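Local coordinates for SusD-like protein BACOVA_02651 (Bacteroides ovatus, PDB 5E75) that binds polysaccharide at the cell surface and probably captures xyloglucan before its transport into the periplasm for degradation, at residues 287-299 / 406-418. Numbering follows the deposited sequence.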
# COMPACT_ATOMS: atom_id res chain seq x y z
N ASP A 287 14.44 1.87 12.38
CA ASP A 287 14.87 2.02 10.99
C ASP A 287 13.97 2.99 10.22
O ASP A 287 14.46 3.92 9.57
CB ASP A 287 14.91 0.61 10.37
CG ASP A 287 14.77 0.58 8.85
OD1 ASP A 287 15.50 1.29 8.14
OD2 ASP A 287 13.91 -0.21 8.38
N MET A 288 12.65 2.80 10.28
CA MET A 288 11.73 3.68 9.57
C MET A 288 11.85 5.13 10.04
O MET A 288 11.92 6.06 9.23
CB MET A 288 10.31 3.19 9.79
CG MET A 288 9.26 4.03 9.07
SD MET A 288 9.36 3.86 7.27
CE MET A 288 9.66 5.54 6.74
N LEU A 289 11.90 5.33 11.36
CA LEU A 289 12.01 6.68 11.89
C LEU A 289 13.29 7.36 11.41
O LEU A 289 13.30 8.57 11.15
CB LEU A 289 11.93 6.70 13.42
CG LEU A 289 10.54 6.39 13.97
CD1 LEU A 289 10.65 6.08 15.46
CD2 LEU A 289 9.58 7.54 13.72
N GLN A 290 14.36 6.60 11.27
CA GLN A 290 15.62 7.18 10.81
C GLN A 290 15.59 7.55 9.33
O GLN A 290 16.47 8.27 8.85
CB GLN A 290 16.78 6.22 11.07
CG GLN A 290 17.11 6.08 12.54
CD GLN A 290 18.07 4.94 12.83
OE1 GLN A 290 18.21 4.01 12.03
NE2 GLN A 290 18.71 4.99 14.00
N GLN A 291 14.61 7.07 8.59
CA GLN A 291 14.50 7.43 7.18
C GLN A 291 14.10 8.89 7.00
O GLN A 291 14.45 9.52 5.99
CB GLN A 291 13.50 6.55 6.42
CG GLN A 291 13.81 5.06 6.45
CD GLN A 291 15.22 4.76 6.03
OE1 GLN A 291 16.02 4.25 6.83
NE2 GLN A 291 15.54 5.06 4.81
N TYR A 292 13.34 9.44 7.94
CA TYR A 292 12.94 10.84 7.81
C TYR A 292 14.14 11.75 8.03
O TYR A 292 14.79 11.72 9.08
CB TYR A 292 11.83 11.20 8.81
CG TYR A 292 10.60 10.33 8.65
CD1 TYR A 292 9.66 10.60 7.66
CD2 TYR A 292 10.40 9.23 9.46
CE1 TYR A 292 8.53 9.79 7.49
CE2 TYR A 292 9.29 8.41 9.30
CZ TYR A 292 8.36 8.70 8.32
OH TYR A 292 7.27 7.87 8.16
N GLU A 293 14.43 12.57 7.03
CA GLU A 293 15.45 13.59 7.19
C GLU A 293 15.02 14.56 8.28
O GLU A 293 13.83 14.70 8.56
CB GLU A 293 15.67 14.29 5.85
CG GLU A 293 16.25 13.32 4.81
CD GLU A 293 16.33 13.87 3.40
OE1 GLU A 293 16.43 15.09 3.23
OE2 GLU A 293 16.29 13.05 2.45
N LEU A 294 15.98 15.20 8.92
CA LEU A 294 15.70 16.07 10.05
C LEU A 294 14.65 17.13 9.72
O LEU A 294 13.76 17.40 10.54
CB LEU A 294 16.98 16.74 10.54
CG LEU A 294 16.87 17.66 11.76
CD1 LEU A 294 16.22 16.97 12.94
CD2 LEU A 294 18.28 18.13 12.10
N ALA A 295 14.71 17.67 8.50
CA ALA A 295 13.78 18.70 8.07
C ALA A 295 12.40 18.14 7.72
O ALA A 295 11.46 18.92 7.60
CB ALA A 295 14.35 19.44 6.88
N ASP A 296 12.28 16.82 7.58
CA ASP A 296 11.05 16.18 7.06
C ASP A 296 10.05 15.89 8.18
O ASP A 296 9.50 14.78 8.28
CB ASP A 296 11.44 14.89 6.33
CG ASP A 296 10.36 14.34 5.40
OD1 ASP A 296 9.36 15.00 5.15
OD2 ASP A 296 10.59 13.22 4.91
N THR A 297 9.75 16.91 8.98
CA THR A 297 8.86 16.75 10.12
C THR A 297 7.39 16.64 9.73
O THR A 297 6.60 16.08 10.49
CB THR A 297 9.05 17.89 11.14
OG1 THR A 297 8.80 19.14 10.51
CG2 THR A 297 10.47 17.87 11.68
N LEU A 298 7.02 17.17 8.57
CA LEU A 298 5.61 17.14 8.18
C LEU A 298 5.19 15.71 7.84
O LEU A 298 4.15 15.23 8.31
CB LEU A 298 5.32 18.10 7.01
CG LEU A 298 5.69 19.56 7.28
CD1 LEU A 298 5.38 20.39 6.05
CD2 LEU A 298 4.96 20.13 8.49
N ARG A 299 5.99 15.02 7.05
CA ARG A 299 5.68 13.64 6.72
C ARG A 299 5.87 12.74 7.95
O ARG A 299 5.06 11.85 8.19
CB ARG A 299 6.49 13.14 5.53
CG ARG A 299 6.09 13.79 4.20
CD ARG A 299 6.70 13.08 3.00
NE ARG A 299 8.14 13.29 2.96
CZ ARG A 299 8.91 13.11 1.89
NH1 ARG A 299 8.40 12.69 0.75
NH2 ARG A 299 10.22 13.37 1.98
N ASP A 406 18.32 7.07 -3.22
CA ASP A 406 17.50 8.23 -2.92
C ASP A 406 16.03 7.90 -3.15
O ASP A 406 15.17 8.34 -2.39
CB ASP A 406 17.87 9.43 -3.79
CG ASP A 406 19.24 9.97 -3.49
OD1 ASP A 406 19.54 10.23 -2.31
OD2 ASP A 406 20.02 10.14 -4.45
N ILE A 407 15.74 7.13 -4.19
CA ILE A 407 14.37 6.76 -4.51
C ILE A 407 13.79 5.81 -3.46
O ILE A 407 12.64 5.98 -3.04
CB ILE A 407 14.26 6.16 -5.92
CG1 ILE A 407 14.61 7.26 -6.92
CG2 ILE A 407 12.87 5.60 -6.17
CD1 ILE A 407 14.71 6.83 -8.36
N ILE A 408 14.59 4.86 -3.01
CA ILE A 408 14.14 3.93 -1.97
C ILE A 408 13.76 4.71 -0.71
O ILE A 408 12.70 4.48 -0.12
CB ILE A 408 15.20 2.84 -1.65
CG1 ILE A 408 15.37 1.92 -2.86
CG2 ILE A 408 14.81 2.05 -0.40
CD1 ILE A 408 16.61 1.01 -2.78
N ARG A 409 14.61 5.64 -0.29
CA ARG A 409 14.35 6.39 0.93
C ARG A 409 13.12 7.26 0.75
O ARG A 409 12.29 7.33 1.64
CB ARG A 409 15.56 7.25 1.30
CG ARG A 409 15.46 7.93 2.66
CD ARG A 409 16.73 8.69 2.98
NE ARG A 409 16.72 9.13 4.36
CZ ARG A 409 17.74 9.67 5.01
NH1 ARG A 409 18.90 9.85 4.41
NH2 ARG A 409 17.60 10.00 6.28
N GLU A 410 13.02 7.91 -0.40
CA GLU A 410 11.93 8.83 -0.66
C GLU A 410 10.60 8.11 -0.66
O GLU A 410 9.61 8.60 -0.10
CB GLU A 410 12.13 9.60 -1.97
CG GLU A 410 11.33 10.90 -2.03
CD GLU A 410 11.76 11.91 -0.99
OE1 GLU A 410 12.94 11.88 -0.56
OE2 GLU A 410 10.92 12.75 -0.60
N ARG A 411 10.55 6.92 -1.28
CA ARG A 411 9.31 6.16 -1.28
C ARG A 411 8.94 5.71 0.13
O ARG A 411 7.76 5.78 0.51
CB ARG A 411 9.40 4.97 -2.24
CG ARG A 411 9.40 5.38 -3.70
CD ARG A 411 9.36 4.17 -4.62
NE ARG A 411 8.06 3.53 -4.56
CZ ARG A 411 7.00 3.85 -5.30
NH1 ARG A 411 7.07 4.76 -6.26
NH2 ARG A 411 5.85 3.22 -5.12
N ARG A 412 9.89 5.24 0.91
CA ARG A 412 9.57 4.80 2.27
C ARG A 412 8.91 5.92 3.07
O ARG A 412 7.89 5.68 3.74
CB ARG A 412 10.81 4.28 3.00
CG ARG A 412 11.30 2.93 2.48
CD ARG A 412 12.43 2.34 3.32
NE ARG A 412 11.94 1.97 4.65
CZ ARG A 412 12.71 1.65 5.69
NH1 ARG A 412 14.04 1.64 5.60
NH2 ARG A 412 12.14 1.36 6.85
N VAL A 413 9.47 7.13 3.01
CA VAL A 413 8.94 8.23 3.79
C VAL A 413 7.65 8.82 3.19
O VAL A 413 6.80 9.28 3.93
CB VAL A 413 9.97 9.37 4.08
CG1 VAL A 413 11.16 8.87 4.89
CG2 VAL A 413 10.47 10.01 2.84
N GLU A 414 7.50 8.78 1.88
CA GLU A 414 6.26 9.26 1.28
C GLU A 414 5.10 8.33 1.62
O GLU A 414 3.98 8.80 1.84
CB GLU A 414 6.43 9.40 -0.23
CG GLU A 414 5.21 9.98 -0.95
CD GLU A 414 4.86 11.39 -0.55
OE1 GLU A 414 5.73 12.14 -0.04
OE2 GLU A 414 3.69 11.78 -0.79
N PHE A 415 5.37 7.02 1.69
CA PHE A 415 4.28 6.02 1.76
C PHE A 415 4.24 5.22 3.06
O PHE A 415 3.56 4.20 3.14
CB PHE A 415 4.29 5.10 0.53
CG PHE A 415 4.11 5.85 -0.74
CD1 PHE A 415 2.91 6.46 -1.01
CD2 PHE A 415 5.15 5.99 -1.62
CE1 PHE A 415 2.76 7.21 -2.16
CE2 PHE A 415 5.00 6.71 -2.77
CZ PHE A 415 3.81 7.33 -3.03
N GLY A 416 4.94 5.67 4.09
CA GLY A 416 4.91 4.98 5.37
C GLY A 416 3.50 4.80 5.89
O GLY A 416 2.68 5.72 5.84
N MET A 417 3.20 3.59 6.38
CA MET A 417 1.88 3.27 6.95
C MET A 417 0.75 3.40 5.93
O MET A 417 -0.40 3.57 6.30
CB MET A 417 1.60 4.07 8.23
CG MET A 417 2.58 3.78 9.38
SD MET A 417 2.85 2.03 9.71
CE MET A 417 1.15 1.43 9.84
N GLU A 418 1.07 3.25 4.65
CA GLU A 418 0.04 3.13 3.60
C GLU A 418 -0.00 1.72 3.01
O GLU A 418 -0.68 1.49 2.01
CB GLU A 418 0.24 4.16 2.48
CG GLU A 418 -0.05 5.56 2.98
CD GLU A 418 0.17 6.64 1.94
OE1 GLU A 418 -0.38 6.56 0.80
OE2 GLU A 418 0.85 7.61 2.31
O HOH W 1 5.69 8.14 6.06
O HOH W 2 13.92 11.19 2.23
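V413 enters the angle between Y292 and R299, an instance of an apolar side chain set among buried charges. V413 CG1 lies over one face of the Y292 ring, 4.0 Å from the centroid, in a CH-pi contact, and also meets the methyl CE of M288. The other branch, V413 CG2, sits over a face of the R299 guanidinium, 3.5 Å from NH2. With CG beside the backbone N (chi1 -69°) and a bend at chi3, R299 turns that group edge-on to three carboxylates. R299 NH1 and NH2 converge on E410 OE2 from one face of its carboxylate, NH2 at 2.7 Å; R299 NH1 also bonds E414 OE1 at 2.8 Å, while NE and NH2 grip D296 side-on. Without the guanidinium, as with an alanine at R299, D296, E410 and E414 are likely to lose the cation they share, and V413 CG2 its flat cover. A water bridging Y292 OH and V413 O closes this tightly packed part.

The side near R409 is looser. R409's extended chain runs to the Q290 and Q291 backbone, where R409 NE bonds Q291 O at 2.8 Å and NH2 adds only weak bonds to both carbonyls. E293 lays CG over the guanidinium, but its carboxylate turns to R391, which also bridges to E410. On the other side of V413 from R299, R412 holds D287 end-on, NH1 to OD1 at 3.0 Å and NH2 to OD2 from above the carboxylate plane, while Q291 CG rests on its guanidinium face.

Helical segment 406-415 thus crosses 287-291 at 103° within the SusD-family region, joined largely by arginines. Three acids around R299, with R359 and R393 also bridging E414, imply a buried network whose charges are probably mutually compensated.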